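Long-range contact in enolase (alpha proteobacterium BAL199, PDB 3UGV), which probably catalyses, as an enolase-superfamily enzyme, a magnesium-assisted reaction that begins with removal of a proton next to a carboxylate: residues A160-V174 with F190-V204. Residues are numbered along the deposited sequence; the frame is centred on the assembly and turned at random.
Sequences AYNSNGLWLKSPAEV and FKGLKLRMGRDDPAV
Strands 160-162 and 192-196 run in the same general direction, inclined by 44°, and are joined through their backbones, Asn-162 N donating to Gly-192 O (3.0 Å) and Asn-162 O accepting from Lys-194 N. Farther on, Arg-196 N bonds Leu-166 O, while water bridges Trp-167 O and Arg-196 O.

Two arginines, each with several N-H donors in one flat guanidinium, hold carbonyls of the loop. Arg-196 NH1 meets Gly-165 O on an in-plane lone pair at 2.6 Å and also bonds Ser-163 O. A bend at chi2 (81°) folds its chain over Trp-167, whose broad indole takes the guanidinium flat in a cation-pi stack, planes 12° apart. Extended from CG to NE, Arg-199 grips Lys-169 O side-on with NE and NH2 (2.9 Å from NH2); its NH1 pairs with Asp-205.

Among carbon contacts, the flat Phe-190 ring offers a face to Asn-162 CB, 3.7 Å from its centroid, and branched Leu-195 packs CD1 against Leu-166 CB and Val-174 CG1.

Lys-194's long chain carries NZ to Tyr-161 OH (3.1 Å), Glu-347 and the magnesium ligand Glu-251. Helix 171-183 connects the neighbouring strands, a beta-alpha-beta crossover of the enolase-superfamily barrel, with Lys-194 beside the metal site.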
loop_
_atom_site.group_PDB
_atom_site.type_symbol
_atom_site.label_atom_id
_atom_site.label_comp_id
_atom_site.label_asym_id
_atom_site.label_seq_id
_atom_site.Cartn_x
_atom_site.Cartn_y
_atom_site.Cartn_z
ATOM N N ALA F 160 35.979 -8.420 -12.899
ATOM C CA ALA F 160 35.675 -7.133 -13.514
ATOM C C ALA F 160 35.125 -7.313 -14.911
ATOM O O ALA F 160 35.174 -8.399 -15.478
ATOM C CB ALA F 160 36.910 -6.239 -13.537
ATOM N N TYR F 161 34.580 -6.240 -15.460
ATOM C CA TYR F 161 34.155 -6.228 -16.847
ATOM C C TYR F 161 34.757 -4.996 -17.481
ATOM O O TYR F 161 35.043 -4.005 -16.798
ATOM C CB TYR F 161 32.622 -6.223 -16.963
ATOM C CG TYR F 161 31.927 -4.950 -16.466
ATOM C CD1 TYR F 161 31.619 -3.925 -17.341
ATOM C CD2 TYR F 161 31.557 -4.800 -15.132
ATOM C CE1 TYR F 161 30.978 -2.782 -16.901
ATOM C CE2 TYR F 161 30.912 -3.672 -14.689
ATOM C CZ TYR F 161 30.627 -2.665 -15.583
ATOM O OH TYR F 161 29.999 -1.535 -15.170
ATOM N N ASN F 162 34.947 -5.052 -18.788
ATOM C CA ASN F 162 35.708 -4.027 -19.475
ATOM C C ASN F 162 34.801 -2.933 -20.049
ATOM O O ASN F 162 34.070 -3.167 -21.018
ATOM C CB ASN F 162 36.549 -4.689 -20.587
ATOM C CG ASN F 162 37.582 -3.748 -21.192
ATOM O OD1 ASN F 162 37.451 -2.519 -21.135
ATOM N ND2 ASN F 162 38.614 -4.328 -21.790
ATOM N N SER F 163 34.849 -1.734 -19.471
ATOM C CA SER F 163 34.085 -0.632 -20.047
ATOM C C SER F 163 34.899 0.362 -20.879
ATOM O O SER F 163 34.450 1.484 -21.113
ATOM C CB SER F 163 33.217 0.088 -18.994
ATOM O OG SER F 163 33.992 0.764 -18.034
ATOM N N ASN F 164 36.071 -0.053 -21.355
ATOM C CA ASN F 164 36.913 0.856 -22.138
ATOM C C ASN F 164 36.263 1.445 -23.396
ATOM O O ASN F 164 36.626 2.543 -23.816
ATOM C CB ASN F 164 38.215 0.184 -22.543
ATOM C CG ASN F 164 39.355 0.476 -21.589
ATOM O OD1 ASN F 164 39.297 1.402 -20.770
ATOM N ND2 ASN F 164 40.418 -0.312 -21.705
ATOM N N GLY F 165 35.326 0.723 -24.010
ATOM C CA GLY F 165 34.784 1.159 -25.291
ATOM C C GLY F 165 33.434 0.595 -25.706
ATOM O O GLY F 165 32.478 0.625 -24.943
ATOM N N LEU F 166 33.357 0.079 -26.930
ATOM C CA LEU F 166 32.085 -0.338 -27.515
ATOM C C LEU F 166 31.084 0.821 -27.506
ATOM O O LEU F 166 29.919 0.667 -27.094
ATOM C CB LEU F 166 31.518 -1.570 -26.801
ATOM C CG LEU F 166 32.512 -2.733 -26.659
ATOM C CD1 LEU F 166 31.837 -3.973 -26.088
ATOM C CD2 LEU F 166 33.143 -3.050 -28.012
ATOM N N TRP F 167 31.557 1.981 -27.963
ATOM C CA TRP F 167 30.720 3.173 -28.089
ATOM C C TRP F 167 29.867 3.054 -29.347
ATOM O O TRP F 167 29.812 1.983 -29.941
ATOM C CB TRP F 167 31.573 4.447 -28.087
ATOM C CG TRP F 167 32.134 4.731 -26.733
ATOM C CD1 TRP F 167 33.426 4.563 -26.318
ATOM C CD2 TRP F 167 31.403 5.189 -25.594
ATOM N NE1 TRP F 167 33.541 4.901 -24.992
ATOM C CE2 TRP F 167 32.312 5.289 -24.527
ATOM C CE3 TRP F 167 30.064 5.534 -25.378
ATOM C CZ2 TRP F 167 31.927 5.730 -23.265
ATOM C CZ3 TRP F 167 29.684 5.958 -24.130
ATOM C CH2 TRP F 167 30.612 6.052 -23.085
ATOM N N LEU F 168 29.195 4.135 -29.744
ATOM C CA LEU F 168 28.148 4.039 -30.775
ATOM C C LEU F 168 28.654 4.051 -32.216
ATOM O O LEU F 168 28.136 4.784 -33.055
ATOM C CB LEU F 168 27.053 5.101 -30.563
ATOM C CG LEU F 168 26.339 5.007 -29.197
ATOM C CD1 LEU F 168 25.032 5.816 -29.139
ATOM C CD2 LEU F 168 26.069 3.553 -28.823
ATOM N N LYS F 169 29.657 3.220 -32.495
ATOM C CA LYS F 169 30.180 3.037 -33.847
ATOM C C LYS F 169 29.402 1.943 -34.575
ATOM O O LYS F 169 28.377 1.469 -34.084
ATOM C CB LYS F 169 31.669 2.701 -33.789
ATOM C CG LYS F 169 32.495 3.785 -33.082
ATOM C CD LYS F 169 33.976 3.459 -33.080
ATOM C CE LYS F 169 34.253 2.172 -32.313
ATOM N NZ LYS F 169 35.694 1.778 -32.383
ATOM N N SER F 170 29.874 1.545 -35.748
ATOM C CA SER F 170 29.160 0.555 -36.554
ATOM C C SER F 170 29.302 -0.832 -35.938
ATOM O O SER F 170 30.273 -1.098 -35.219
ATOM C CB SER F 170 29.734 0.517 -37.969
ATOM O OG SER F 170 31.036 -0.058 -37.953
ATOM N N PRO F 171 28.347 -1.728 -36.236
ATOM C CA PRO F 171 28.414 -3.106 -35.734
ATOM C C PRO F 171 29.782 -3.758 -35.944
ATOM O O PRO F 171 30.369 -4.256 -34.980
ATOM C CB PRO F 171 27.346 -3.830 -36.561
ATOM C CG PRO F 171 26.329 -2.755 -36.859
ATOM C CD PRO F 171 27.100 -1.463 -36.982
ATOM N N ALA F 172 30.280 -3.764 -37.181
ATOM C CA ALA F 172 31.527 -4.466 -37.482
ATOM C C ALA F 172 32.700 -3.868 -36.711
ATOM O O ALA F 172 33.572 -4.585 -36.250
ATOM C CB ALA F 172 31.808 -4.473 -38.983
ATOM N N GLU F 173 32.712 -2.550 -36.569
ATOM C CA GLU F 173 33.758 -1.880 -35.811
ATOM C C GLU F 173 33.664 -2.213 -34.332
ATOM O O GLU F 173 34.675 -2.328 -33.652
ATOM C CB GLU F 173 33.637 -0.370 -35.954
ATOM C CG GLU F 173 34.248 0.224 -37.191
ATOM C CD GLU F 173 34.235 1.733 -37.129
ATOM O OE1 GLU F 173 33.137 2.319 -37.248
ATOM O OE2 GLU F 173 35.316 2.330 -36.929
ATOM N N VAL F 174 32.443 -2.348 -33.827
ATOM C CA VAL F 174 32.260 -2.603 -32.404
ATOM C C VAL F 174 32.632 -4.051 -32.088
ATOM O O VAL F 174 33.242 -4.339 -31.055
ATOM C CB VAL F 174 30.831 -2.243 -31.935
ATOM C CG1 VAL F 174 30.560 -2.798 -30.545
ATOM C CG2 VAL F 174 30.650 -0.730 -31.955
ATOM N N PHE F 190 38.466 -10.936 -20.154
ATOM C CA PHE F 190 37.321 -10.443 -19.384
ATOM C C PHE F 190 36.103 -11.325 -19.609
ATOM O O PHE F 190 35.881 -11.818 -20.719
ATOM C CB PHE F 190 36.965 -9.012 -19.770
ATOM C CG PHE F 190 37.843 -7.979 -19.137
ATOM C CD1 PHE F 190 37.758 -7.728 -17.778
ATOM C CD2 PHE F 190 38.739 -7.244 -19.901
ATOM C CE1 PHE F 190 38.560 -6.766 -17.182
ATOM C CE2 PHE F 190 39.535 -6.272 -19.311
ATOM C CZ PHE F 190 39.446 -6.037 -17.947
ATOM N N LYS F 191 35.304 -11.514 -18.566
ATOM C CA LYS F 191 34.098 -12.329 -18.680
ATOM C C LYS F 191 32.873 -11.467 -18.970
ATOM O O LYS F 191 31.758 -11.982 -19.109
ATOM C CB LYS F 191 33.882 -13.146 -17.412
ATOM C CG LYS F 191 35.040 -14.067 -17.026
ATOM C CD LYS F 191 34.809 -14.590 -15.584
ATOM C CE LYS F 191 35.678 -15.794 -15.206
ATOM N NZ LYS F 191 37.136 -15.508 -15.094
ATOM N N GLY F 192 33.079 -10.154 -19.057
ATOM C CA GLY F 192 31.991 -9.247 -19.372
ATOM C C GLY F 192 32.516 -7.979 -20.019
ATOM O O GLY F 192 33.639 -7.563 -19.769
ATOM N N LEU F 193 31.692 -7.374 -20.863
ATOM C CA LEU F 193 32.053 -6.167 -21.601
ATOM C C LEU F 193 30.886 -5.211 -21.424
ATOM O O LEU F 193 29.743 -5.648 -21.436
ATOM C CB LEU F 193 32.197 -6.493 -23.097
ATOM C CG LEU F 193 33.279 -7.499 -23.492
ATOM C CD1 LEU F 193 33.201 -7.807 -24.969
ATOM C CD2 LEU F 193 34.655 -6.946 -23.152
ATOM N N LYS F 194 31.146 -3.920 -21.257
ATOM C CA LYS F 194 30.056 -2.954 -21.351
ATOM C C LYS F 194 29.811 -2.546 -22.798
ATOM O O LYS F 194 30.718 -2.099 -23.493
ATOM C CB LYS F 194 30.303 -1.707 -20.503
ATOM C CG LYS F 194 29.180 -0.673 -20.675
ATOM C CD LYS F 194 29.103 0.263 -19.510
ATOM C CE LYS F 194 28.426 -0.401 -18.337
ATOM N NZ LYS F 194 28.626 0.422 -17.119
ATOM N N LEU F 195 28.565 -2.676 -23.233
ATOM C CA LEU F 195 28.179 -2.325 -24.587
ATOM C C LEU F 195 27.241 -1.105 -24.552
ATOM O O LEU F 195 26.202 -1.132 -23.894
ATOM C CB LEU F 195 27.490 -3.529 -25.244
ATOM C CG LEU F 195 26.928 -3.336 -26.643
ATOM C CD1 LEU F 195 28.071 -3.074 -27.588
ATOM C CD2 LEU F 195 26.125 -4.541 -27.081
ATOM N N ARG F 196 27.607 -0.027 -25.244
ATOM C CA ARG F 196 26.743 1.150 -25.254
ATOM C C ARG F 196 25.676 1.042 -26.341
ATOM O O ARG F 196 25.936 0.564 -27.449
ATOM C CB ARG F 196 27.544 2.442 -25.416
ATOM C CG ARG F 196 28.163 2.972 -24.123
ATOM C CD ARG F 196 29.473 2.279 -23.728
ATOM N NE ARG F 196 29.954 2.756 -22.427
ATOM C CZ ARG F 196 31.186 2.565 -21.955
ATOM N NH1 ARG F 196 32.074 1.903 -22.686
ATOM N NH2 ARG F 196 31.538 3.039 -20.755
ATOM N N MET F 197 24.468 1.475 -26.006
ATOM C CA MET F 197 23.359 1.477 -26.955
ATOM C C MET F 197 22.699 2.856 -27.010
ATOM O O MET F 197 22.940 3.720 -26.158
ATOM C CB MET F 197 22.320 0.417 -26.584
ATOM C CG MET F 197 22.778 -1.040 -26.831
ATOM S SD MET F 197 21.361 -2.177 -26.939
ATOM C CE MET F 197 22.164 -3.731 -27.311
ATOM N N GLY F 198 21.867 3.058 -28.018
ATOM C CA GLY F 198 21.191 4.327 -28.196
ATOM C C GLY F 198 21.378 4.921 -29.582
ATOM O O GLY F 198 21.326 6.135 -29.749
ATOM N N ARG F 199 21.604 4.071 -30.582
ATOM C CA ARG F 199 21.676 4.552 -31.953
ATOM C C ARG F 199 20.325 5.117 -32.385
ATOM O O ARG F 199 19.315 4.881 -31.732
ATOM C CB ARG F 199 22.123 3.426 -32.877
ATOM C CG ARG F 199 23.605 3.139 -32.740
ATOM C CD ARG F 199 23.960 1.759 -33.243
ATOM N NE ARG F 199 25.358 1.432 -32.963
ATOM C CZ ARG F 199 25.794 0.879 -31.833
ATOM N NH1 ARG F 199 24.947 0.586 -30.854
ATOM N NH2 ARG F 199 27.086 0.619 -31.678
ATOM N N ASP F 200 20.310 5.878 -33.471
ATOM C CA ASP F 200 19.054 6.383 -34.023
ATOM C C ASP F 200 18.121 5.252 -34.412
ATOM O O ASP F 200 16.919 5.319 -34.169
ATOM C CB ASP F 200 19.315 7.273 -35.238
ATOM C CG ASP F 200 19.918 8.610 -34.855
ATOM O OD1 ASP F 200 19.368 9.262 -33.941
ATOM O OD2 ASP F 200 20.943 9.002 -35.457
ATOM N N ASP F 201 18.675 4.226 -35.042
ATOM C CA ASP F 201 17.914 3.036 -35.413
ATOM C C ASP F 201 18.193 1.919 -34.404
ATOM O O ASP F 201 19.287 1.352 -34.385
ATOM C CB ASP F 201 18.311 2.576 -36.819
ATOM C CG ASP F 201 17.453 1.416 -37.335
ATOM O OD1 ASP F 201 16.544 0.938 -36.615
ATOM O OD2 ASP F 201 17.695 0.982 -38.484
ATOM N N PRO F 202 17.203 1.605 -33.561
ATOM C CA PRO F 202 17.256 0.526 -32.562
ATOM C C PRO F 202 17.703 -0.809 -33.163
ATOM O O PRO F 202 18.367 -1.605 -32.497
ATOM C CB PRO F 202 15.803 0.384 -32.131
ATOM C CG PRO F 202 15.167 1.658 -32.491
ATOM C CD PRO F 202 15.859 2.185 -33.681
ATOM N N ALA F 203 17.332 -1.055 -34.414
ATOM C CA ALA F 203 17.672 -2.309 -35.060
ATOM C C ALA F 203 19.180 -2.436 -35.117
ATOM O O ALA F 203 19.708 -3.535 -35.071
ATOM C CB ALA F 203 17.080 -2.379 -36.475
ATOM N N VAL F 204 19.874 -1.306 -35.217
ATOM C CA VAL F 204 21.322 -1.344 -35.333
ATOM C C VAL F 204 21.981 -1.618 -33.975
ATOM O O VAL F 204 23.053 -2.215 -33.909
ATOM C CB VAL F 204 21.873 -0.071 -36.006
ATOM C CG1 VAL F 204 23.364 -0.187 -36.218
ATOM C CG2 VAL F 204 21.184 0.151 -37.346
HETATM O O HOH W 1 35.882 -11.036 -15.932
HETATM O O HOH W 2 33.534 -1.552 -23.084
HETATM O O HOH W 3 28.021 0.013 -29.214
#